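Long-range contact in phage-related protein (Bacillus cereus, PDB 4JG2), which is of unknown function but probably binds single-stranded DNA, like the related protein of Enterobacter phage Enc34: residues 107-119 against 123-135. Residues are numbered along the deposited sequence; the frame is centred on the assembly and turned at random.
Sequences KLPLRDGDVERDD and KGHYFVNANSKTP
Arg111 and Phe127 form an antiparallel hydrogen-bonded pair in a beta-hairpin with a long connection. Arg111 N gives to Phe127 O at 2.9 Å, and Phe127 N returns a bond to Arg111 O. Gly113 N continues the ladder to His125 O at 2.8 Å. A water bridges Pro109 O and Asn129 N.

Two arginines touch the Phe127 ring. Arg111 CB sits over the centre of one face, 3.5 Å from the ring centroid. At the far end of the ring, one face of the Arg117 guanidinium meets Phe127 CZ, 3.5 Å from Arg117 CZ. Bends at chi2 and chi3 carry the Arg111 guanidinium back to a side-on salt bridge with Glu116. On the other sheet face, Leu110 CD2 lies over one face of the Tyr126 ring, and Leu110 CD1 reaches Tyr126 CB at 3.6 Å.

At the turn, Gly124 N bonds to Asp114 OD1 at 2.8 Å. Asp112 OD1 accepts from Asp114 N, an Asx turn. Lys123 NZ bonds weakly to the carbonyls of Asp114 and Arg117.

Strand 111-112 edges an antiparallel sheet, with 63-71 beyond 125-132. Lys72 bridges to Asp112 and Asp114. Helix 75-96 packs on Leu110 and Tyr126; strand 157-169 touches Pro109 and Val128.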
ATOM      1  N   LYS A 107      10.652  10.838   5.314  1.00 12.04           N
ATOM      2  CA  LYS A 107      10.283   9.437   5.131  1.00 11.93           C
ATOM      3  C   LYS A 107       9.598   9.308   3.833  1.00 11.11           C
ATOM      4  O   LYS A 107       8.583   9.988   3.565  1.00 12.33           O
ATOM      5  CB  LYS A 107       9.389   8.990   6.301  1.00 15.78           C
ATOM      6  CG  LYS A 107       8.904   7.579   6.378  1.00 26.13           C
ATOM      7  CD  LYS A 107       8.332   7.333   7.787  1.00 32.49           C
ATOM      8  CE  LYS A 107       7.335   6.210   7.907  1.00 51.05           C
ATOM      9  NZ  LYS A 107       7.834   4.884   7.492  1.00 57.67           N
ATOM     10  N   LEU A 108      10.074   8.400   3.021  1.00 11.61           N
ATOM     11  CA  LEU A 108       9.502   8.106   1.730  1.00 11.91           C
ATOM     12  C   LEU A 108       8.965   6.680   1.684  1.00 10.54           C
ATOM     13  O   LEU A 108       9.494   5.811   2.363  1.00 11.75           O
ATOM     14  CB  LEU A 108      10.541   8.310   0.630  1.00 14.63           C
ATOM     15  CG  LEU A 108      11.152   9.682   0.496  1.00 15.94           C
ATOM     16  CD1 LEU A 108      12.260   9.625  -0.555  1.00 23.33           C
ATOM     17  CD2 LEU A 108      10.117  10.714   0.154  1.00 19.46           C
ATOM     18  N   PRO A 109       7.888   6.417   0.937  1.00  9.68           N
ATOM     19  CA  PRO A 109       7.169   5.146   1.056  1.00  8.88           C
ATOM     20  C   PRO A 109       7.670   3.950   0.266  1.00  8.64           C
ATOM     21  O   PRO A 109       7.389   2.811   0.621  1.00  9.82           O
ATOM     22  CB  PRO A 109       5.724   5.520   0.651  1.00  9.18           C
ATOM     23  CG  PRO A 109       5.959   6.591  -0.382  1.00  9.82           C
ATOM     24  CD  PRO A 109       7.083   7.413   0.219  1.00  9.35           C
ATOM     25  N   LEU A 110       8.401   4.189  -0.844  1.00  8.84           N
ATOM     26  CA  LEU A 110       8.864   3.022  -1.650  1.00  8.48           C
ATOM     27  C   LEU A 110      10.121   2.462  -1.024  1.00  9.00           C
ATOM     28  O   LEU A 110      11.203   3.051  -1.127  1.00 11.75           O
ATOM     29  CB  LEU A 110       9.080   3.443  -3.085  1.00  9.85           C
ATOM     30  CG  LEU A 110       9.357   2.296  -4.031  1.00 10.47           C
ATOM     31  CD1 LEU A 110       8.104   1.494  -4.324  1.00 12.42           C
ATOM     32  CD2 LEU A 110       9.963   2.824  -5.309  1.00 15.68           C
ATOM     33  N   ARG A 111      10.007   1.312  -0.372  1.00  7.98           N
ATOM     34  CA  ARG A 111      11.092   0.682   0.384  1.00  8.16           C
ATOM     35  C   ARG A 111      11.679  -0.465  -0.408  1.00  7.60           C
ATOM     36  O   ARG A 111      11.036  -1.049  -1.276  1.00  8.60           O
ATOM     37  CB  ARG A 111      10.525   0.176   1.717  1.00  9.04           C
ATOM     38  CG  ARG A 111       9.731   1.169   2.525  1.00 11.16           C
ATOM     39  CD  ARG A 111      10.357   2.512   2.631  1.00 13.98           C
ATOM     40  NE  ARG A 111      11.669   2.476   3.224  1.00 16.93           N
ATOM     41  CZ  ARG A 111      12.337   3.540   3.626  1.00 21.60           C
ATOM     42  NH1 ARG A 111      11.783   4.742   3.503  1.00 29.21           N
ATOM     43  NH2 ARG A 111      13.505   3.409   4.169  1.00 25.78           N
ATOM     44  N   ASP A 112      12.931  -0.823  -0.113  1.00  8.82           N
ATOM     45  CA  ASP A 112      13.680  -1.784  -0.884  1.00  7.98           C
ATOM     46  C   ASP A 112      13.684  -3.141  -0.156  1.00  8.58           C
ATOM     47  O   ASP A 112      14.360  -3.290   0.862  1.00  9.75           O
ATOM     48  CB  ASP A 112      15.106  -1.270  -1.107  1.00  9.93           C
ATOM     49  CG  ASP A 112      15.894  -2.087  -2.101  1.00 11.74           C
ATOM     50  OD1 ASP A 112      15.626  -3.281  -2.220  1.00 11.60           O
ATOM     51  OD2 ASP A 112      16.858  -1.588  -2.692  1.00 16.93           O
ATOM     52  N   GLY A 113      12.962  -4.128  -0.686  1.00  8.11           N
ATOM     53  CA  GLY A 113      12.879  -5.441  -0.086  1.00  8.70           C
ATOM     54  C   GLY A 113      14.151  -6.230  -0.048  1.00  9.63           C
ATOM     55  O   GLY A 113      14.285  -7.099   0.779  1.00 12.58           O
ATOM     56  N   ASP A 114      15.084  -5.929  -0.944  1.00  9.46           N
ATOM     57  CA  ASP A 114      16.353  -6.656  -0.957  1.00 11.08           C
ATOM     58  C   ASP A 114      17.292  -6.242   0.144  1.00 12.24           C
ATOM     59  O   ASP A 114      18.072  -7.061   0.616  1.00 18.02           O
ATOM     60  CB  ASP A 114      17.079  -6.474  -2.271  1.00 10.89           C
ATOM     61  CG  ASP A 114      16.419  -7.215  -3.408  1.00 10.93           C
ATOM     62  OD1 ASP A 114      16.249  -8.409  -3.209  1.00 13.41           O
ATOM     63  OD2 ASP A 114      16.154  -6.621  -4.473  1.00 13.80           O
ATOM     64  N   VAL A 115      17.214  -5.001   0.579  1.00 13.26           N
ATOM     65  CA  VAL A 115      18.179  -4.521   1.550  1.00 15.42           C
ATOM     66  C   VAL A 115      17.555  -4.136   2.900  1.00 13.64           C
ATOM     67  O   VAL A 115      18.265  -4.149   3.877  1.00 20.85           O
ATOM     68  CB  VAL A 115      19.144  -3.480   0.877  1.00 20.56           C
ATOM     69  CG1 VAL A 115      19.935  -4.064  -0.304  1.00 23.96           C
ATOM     70  CG2 VAL A 115      18.429  -2.281   0.427  1.00 17.70           C
ATOM     71  N   GLU A 116      16.267  -3.814   2.968  1.00 13.21           N
ATOM     72  CA  GLU A 116      15.642  -3.409   4.234  1.00 13.48           C
ATOM     73  C   GLU A 116      14.943  -4.545   4.994  1.00 14.89           C
ATOM     74  O   GLU A 116      14.433  -4.342   6.097  1.00 17.02           O
ATOM     75  CB  GLU A 116      14.671  -2.262   4.022  1.00 12.83           C
ATOM     76  CG  GLU A 116      15.295  -1.071   3.329  1.00 15.72           C
ATOM     77  CD  GLU A 116      14.304   0.053   3.247  1.00 17.33           C
ATOM     78  OE1 GLU A 116      13.839   0.506   4.323  1.00 29.74           O
ATOM     79  OE2 GLU A 116      14.056   0.577   2.163  1.00 18.04           O
ATOM     80  N   ARG A 117      14.894  -5.709   4.358  1.00 15.04           N
ATOM     81  CA  ARG A 117      14.289  -6.903   4.933  1.00 15.56           C
ATOM     82  C   ARG A 117      15.167  -8.121   4.677  1.00 16.39           C
ATOM     83  O   ARG A 117      16.019  -8.114   3.793  1.00 19.53           O
ATOM     84  CB  ARG A 117      12.884  -7.143   4.362  1.00 14.90           C
ATOM     85  CG  ARG A 117      11.854  -6.058   4.687  1.00 17.98           C
ATOM     86  CD  ARG A 117      11.591  -5.934   6.189  1.00 19.04           C
ATOM     87  NE  ARG A 117      10.475  -5.031   6.477  1.00 22.08           N
ATOM     88  CZ  ARG A 117      10.631  -3.747   6.780  1.00 22.38           C
ATOM     89  NH1 ARG A 117      11.855  -3.228   6.824  1.00 21.28           N
ATOM     90  NH2 ARG A 117       9.580  -2.980   7.038  1.00 35.49           N
ATOM     91  N   ASP A 118      14.864  -9.153   5.462  0.50 18.63           N
ATOM     92  CA  ASP A 118      15.497 -10.460   5.349  0.50 20.07           C
ATOM     93  C   ASP A 118      14.398 -11.464   5.197  0.50 15.82           C
ATOM     94  O   ASP A 118      14.219 -12.294   6.087  0.50 21.84           O
ATOM     95  CB  ASP A 118      16.155 -10.879   6.658  0.50 26.45           C
ATOM     96  CG  ASP A 118      17.000  -9.830   7.224  1.00 30.65           C
ATOM     97  OD1 ASP A 118      17.590  -8.977   6.505  1.00 43.19           O
ATOM     98  OD2 ASP A 118      17.033  -9.805   8.486  1.00 53.59           O
ATOM     99  N   ASP A 119      13.615 -11.391   4.134  0.50 17.30           N
ATOM    100  CA  ASP A 119      12.517 -12.358   3.949  0.50 17.34           C
ATOM    101  C   ASP A 119      12.561 -12.697   2.489  0.50 14.94           C
ATOM    102  O   ASP A 119      12.621 -11.819   1.647  0.50 13.75           O
ATOM    103  CB  ASP A 119      11.100 -11.798   4.232  0.50 19.19           C
ATOM    104  CG  ASP A 119      10.838 -11.458   5.691  0.50 23.21           C
ATOM    105  OD1 ASP A 119      11.233 -10.379   6.136  0.50 31.44           O
ATOM    106  OD2 ASP A 119      10.135 -12.240   6.362  0.50 39.63           O
ATOM    107  N   LYS A 123      12.576 -10.460  -1.551  1.00  9.82           N
ATOM    108  CA  LYS A 123      13.709 -10.402  -2.504  1.00  9.69           C
ATOM    109  C   LYS A 123      13.174 -10.038  -3.892  1.00  9.29           C
ATOM    110  O   LYS A 123      12.124 -10.556  -4.317  1.00 11.04           O
ATOM    111  CB  LYS A 123      14.496 -11.695  -2.519  1.00 13.35           C
ATOM    112  CG  LYS A 123      15.121 -12.060  -1.177  1.00 14.69           C
ATOM    113  CD  LYS A 123      16.027 -10.962  -0.562  1.00 22.35           C
ATOM    114  CE  LYS A 123      16.694 -11.358   0.796  1.00 29.30           C
ATOM    115  NZ  LYS A 123      17.267 -10.133   1.455  1.00 34.58           N
ATOM    116  N   GLY A 124      13.903  -9.165  -4.610  1.00 10.00           N
ATOM    117  CA  GLY A 124      13.479  -8.773  -5.906  1.00  9.65           C
ATOM    118  C   GLY A 124      12.256  -7.876  -5.959  1.00  9.12           C
ATOM    119  O   GLY A 124      11.716  -7.681  -7.056  1.00  9.28           O
ATOM    120  N   HIS A 125      11.875  -7.289  -4.841  1.00  7.62           N
ATOM    121  CA  HIS A 125      10.734  -6.409  -4.749  1.00  7.59           C
ATOM    122  C   HIS A 125      11.036  -5.142  -4.010  1.00  7.16           C
ATOM    123  O   HIS A 125      11.862  -5.115  -3.091  1.00  8.16           O
ATOM    124  CB  HIS A 125       9.579  -7.123  -3.982  1.00  7.91           C
ATOM    125  CG  HIS A 125       8.958  -8.263  -4.736  1.00  8.55           C
ATOM    126  ND1 HIS A 125       9.576  -9.464  -4.913  1.00  9.85           N
ATOM    127  CD2 HIS A 125       7.770  -8.376  -5.381  1.00  8.64           C
ATOM    128  CE1 HIS A 125       8.810 -10.250  -5.635  1.00 10.82           C
ATOM    129  NE2 HIS A 125       7.703  -9.622  -5.922  1.00 10.66           N
ATOM    130  N   TYR A 126      10.338  -4.095  -4.417  1.00  7.29           N
ATOM    131  CA  TYR A 126      10.120  -2.933  -3.569  1.00  7.12           C
ATOM    132  C   TYR A 126       8.845  -3.254  -2.745  1.00  7.34           C
ATOM    133  O   TYR A 126       8.065  -4.160  -3.090  1.00  8.16           O
ATOM    134  CB  TYR A 126       9.882  -1.667  -4.363  1.00  7.77           C
ATOM    135  CG  TYR A 126      11.131  -1.168  -5.102  1.00  9.15           C
ATOM    136  CD1 TYR A 126      12.140  -0.516  -4.399  1.00 11.04           C
ATOM    137  CD2 TYR A 126      11.269  -1.294  -6.462  1.00 10.79           C
ATOM    138  CE1 TYR A 126      13.260  -0.013  -5.005  1.00 13.02           C
ATOM    139  CE2 TYR A 126      12.382  -0.811  -7.122  1.00 12.78           C
ATOM    140  CZ  TYR A 126      13.386  -0.182  -6.380  1.00 15.65           C
ATOM    141  OH  TYR A 126      14.501   0.317  -7.028  1.00 21.15           O
ATOM    142  N   PHE A 127       8.593  -2.482  -1.702  1.00  7.71           N
ATOM    143  CA  PHE A 127       7.375  -2.625  -0.951  1.00  7.90           C
ATOM    144  C   PHE A 127       6.895  -1.291  -0.473  1.00  7.79           C
ATOM    145  O   PHE A 127       7.678  -0.361  -0.196  1.00  8.05           O
ATOM    146  CB  PHE A 127       7.512  -3.641   0.238  1.00 10.07           C
ATOM    147  CG  PHE A 127       8.432  -3.270   1.351  1.00  9.09           C
ATOM    148  CD1 PHE A 127       7.969  -2.718   2.550  1.00 11.10           C
ATOM    149  CD2 PHE A 127       9.792  -3.504   1.228  1.00  9.30           C
ATOM    150  CE1 PHE A 127       8.828  -2.494   3.581  1.00 12.23           C
ATOM    151  CE2 PHE A 127      10.641  -3.255   2.302  1.00  9.99           C
ATOM    152  CZ  PHE A 127      10.166  -2.730   3.489  1.00 11.15           C
ATOM    153  N   VAL A 128       5.575  -1.201  -0.272  0.50  7.47           N
ATOM    154  CA  VAL A 128       4.958  -0.014   0.311  0.50  8.36           C
ATOM    155  C   VAL A 128       4.025  -0.549   1.421  0.50  6.91           C
ATOM    156  O   VAL A 128       3.409  -1.606   1.262  0.50  7.84           O
ATOM    157  CB  VAL A 128       4.185   0.825  -0.732  0.50 12.96           C
ATOM    158  CG1 VAL A 128       5.007   1.007  -2.005  0.50 10.76           C
ATOM    159  CG2 VAL A 128       2.871   0.222  -1.104  0.50 15.12           C
ATOM    160  N   ASN A 129       4.045   0.146   2.554  1.00  7.22           N
ATOM    161  CA  ASN A 129       3.170  -0.115   3.673  1.00  7.45           C
ATOM    162  C   ASN A 129       1.956   0.821   3.520  1.00  9.01           C
ATOM    163  O   ASN A 129       2.090   2.022   3.798  1.00 13.79           O
ATOM    164  CB  ASN A 129       3.872   0.049   4.980  1.00  9.44           C
ATOM    165  CG  ASN A 129       4.973  -0.974   5.187  1.00 12.05           C
ATOM    166  OD1 ASN A 129       4.927  -2.094   4.687  1.00 17.17           O
ATOM    167  ND2 ASN A 129       5.978  -0.555   5.890  1.00 19.22           N
ATOM    168  N   ALA A 130       0.836   0.310   3.092  1.00  7.31           N
ATOM    169  CA  ALA A 130      -0.361   1.078   2.867  1.00  7.52           C
ATOM    170  C   ALA A 130      -1.369   0.853   4.007  1.00  6.58           C
ATOM    171  O   ALA A 130      -1.495  -0.259   4.505  1.00  8.20           O
ATOM    172  CB  ALA A 130      -1.021   0.730   1.539  1.00  9.10           C
ATOM    173  N   ASN A 131      -2.081   1.894   4.418  1.00  6.62           N
ATOM    174  CA  ASN A 131      -3.077   1.717   5.508  1.00  5.89           C
ATOM    175  C   ASN A 131      -4.229   2.678   5.343  1.00  6.04           C
ATOM    176  O   ASN A 131      -4.168   3.672   4.561  1.00  7.44           O
ATOM    177  CB  ASN A 131      -2.385   1.779   6.863  1.00  7.03           C
ATOM    178  CG  ASN A 131      -1.804   3.135   7.203  1.00  8.12           C
ATOM    179  OD1 ASN A 131      -2.464   4.159   7.036  1.00  8.78           O
ATOM    180  ND2 ASN A 131      -0.562   3.127   7.664  1.00 12.44           N
ATOM    181  N   SER A 132      -5.306   2.415   6.053  0.50  6.71           N
ATOM    182  CA  SER A 132      -6.494   3.267   6.049  0.50  7.13           C
ATOM    183  C   SER A 132      -7.283   2.961   7.313  0.50  6.03           C
ATOM    184  O   SER A 132      -7.215   1.874   7.848  0.50  6.66           O
ATOM    185  CB  SER A 132      -7.402   2.873   4.873  0.50  8.75           C
ATOM    186  OG  SER A 132      -8.593   3.620   4.863  0.50 12.90           O
ATOM    187  N   LYS A 133      -8.044   3.940   7.804  1.00  8.02           N
ATOM    188  CA  LYS A 133      -8.929   3.691   8.925  1.00  9.09           C
ATOM    189  C   LYS A 133     -10.184   2.892   8.523  1.00  8.71           C
ATOM    190  O   LYS A 133     -10.767   2.187   9.356  1.00  9.84           O
ATOM    191  CB  LYS A 133      -9.347   5.010   9.569  1.00  9.66           C
ATOM    192  CG  LYS A 133      -8.243   5.653  10.407  1.00 10.36           C
ATOM    193  CD  LYS A 133      -8.136   4.945  11.773  1.00 12.24           C
ATOM    194  CE  LYS A 133      -6.998   5.408  12.630  1.00 14.13           C
ATOM    195  NZ  LYS A 133      -7.203   6.770  13.206  1.00 13.08           N
ATOM    196  N   THR A 134     -10.634   3.109   7.292  1.00  8.81           N
ATOM    197  CA  THR A 134     -11.866   2.543   6.750  1.00 10.03           C
ATOM    198  C   THR A 134     -11.583   1.336   5.860  1.00  8.69           C
ATOM    199  O   THR A 134     -10.496   1.220   5.280  1.00  9.57           O
ATOM    200  CB  THR A 134     -12.678   3.600   6.025  1.00 12.36           C
ATOM    201  OG1 THR A 134     -11.847   4.167   5.039  1.00 17.80           O
ATOM    202  CG2 THR A 134     -13.233   4.715   6.981  1.00 12.87           C
ATOM    203  N   PRO A 135     -12.537   0.419   5.718  1.00  9.83           N
ATOM    204  CA  PRO A 135     -12.289  -0.787   4.991  1.00 10.13           C
ATOM    205  C   PRO A 135     -12.157  -0.644   3.477  1.00  8.78           C
ATOM    206  O   PRO A 135     -12.954   0.052   2.873  1.00 11.01           O
ATOM    207  CB  PRO A 135     -13.514  -1.653   5.346  1.00 10.76           C
ATOM    208  CG  PRO A 135     -14.557  -0.695   5.723  1.00 13.27           C
ATOM    209  CD  PRO A 135     -13.857   0.386   6.391  1.00 10.70           C
TER
HETATM  210  O   HOH W   1       5.963   2.312   2.869  1.00 11.30           O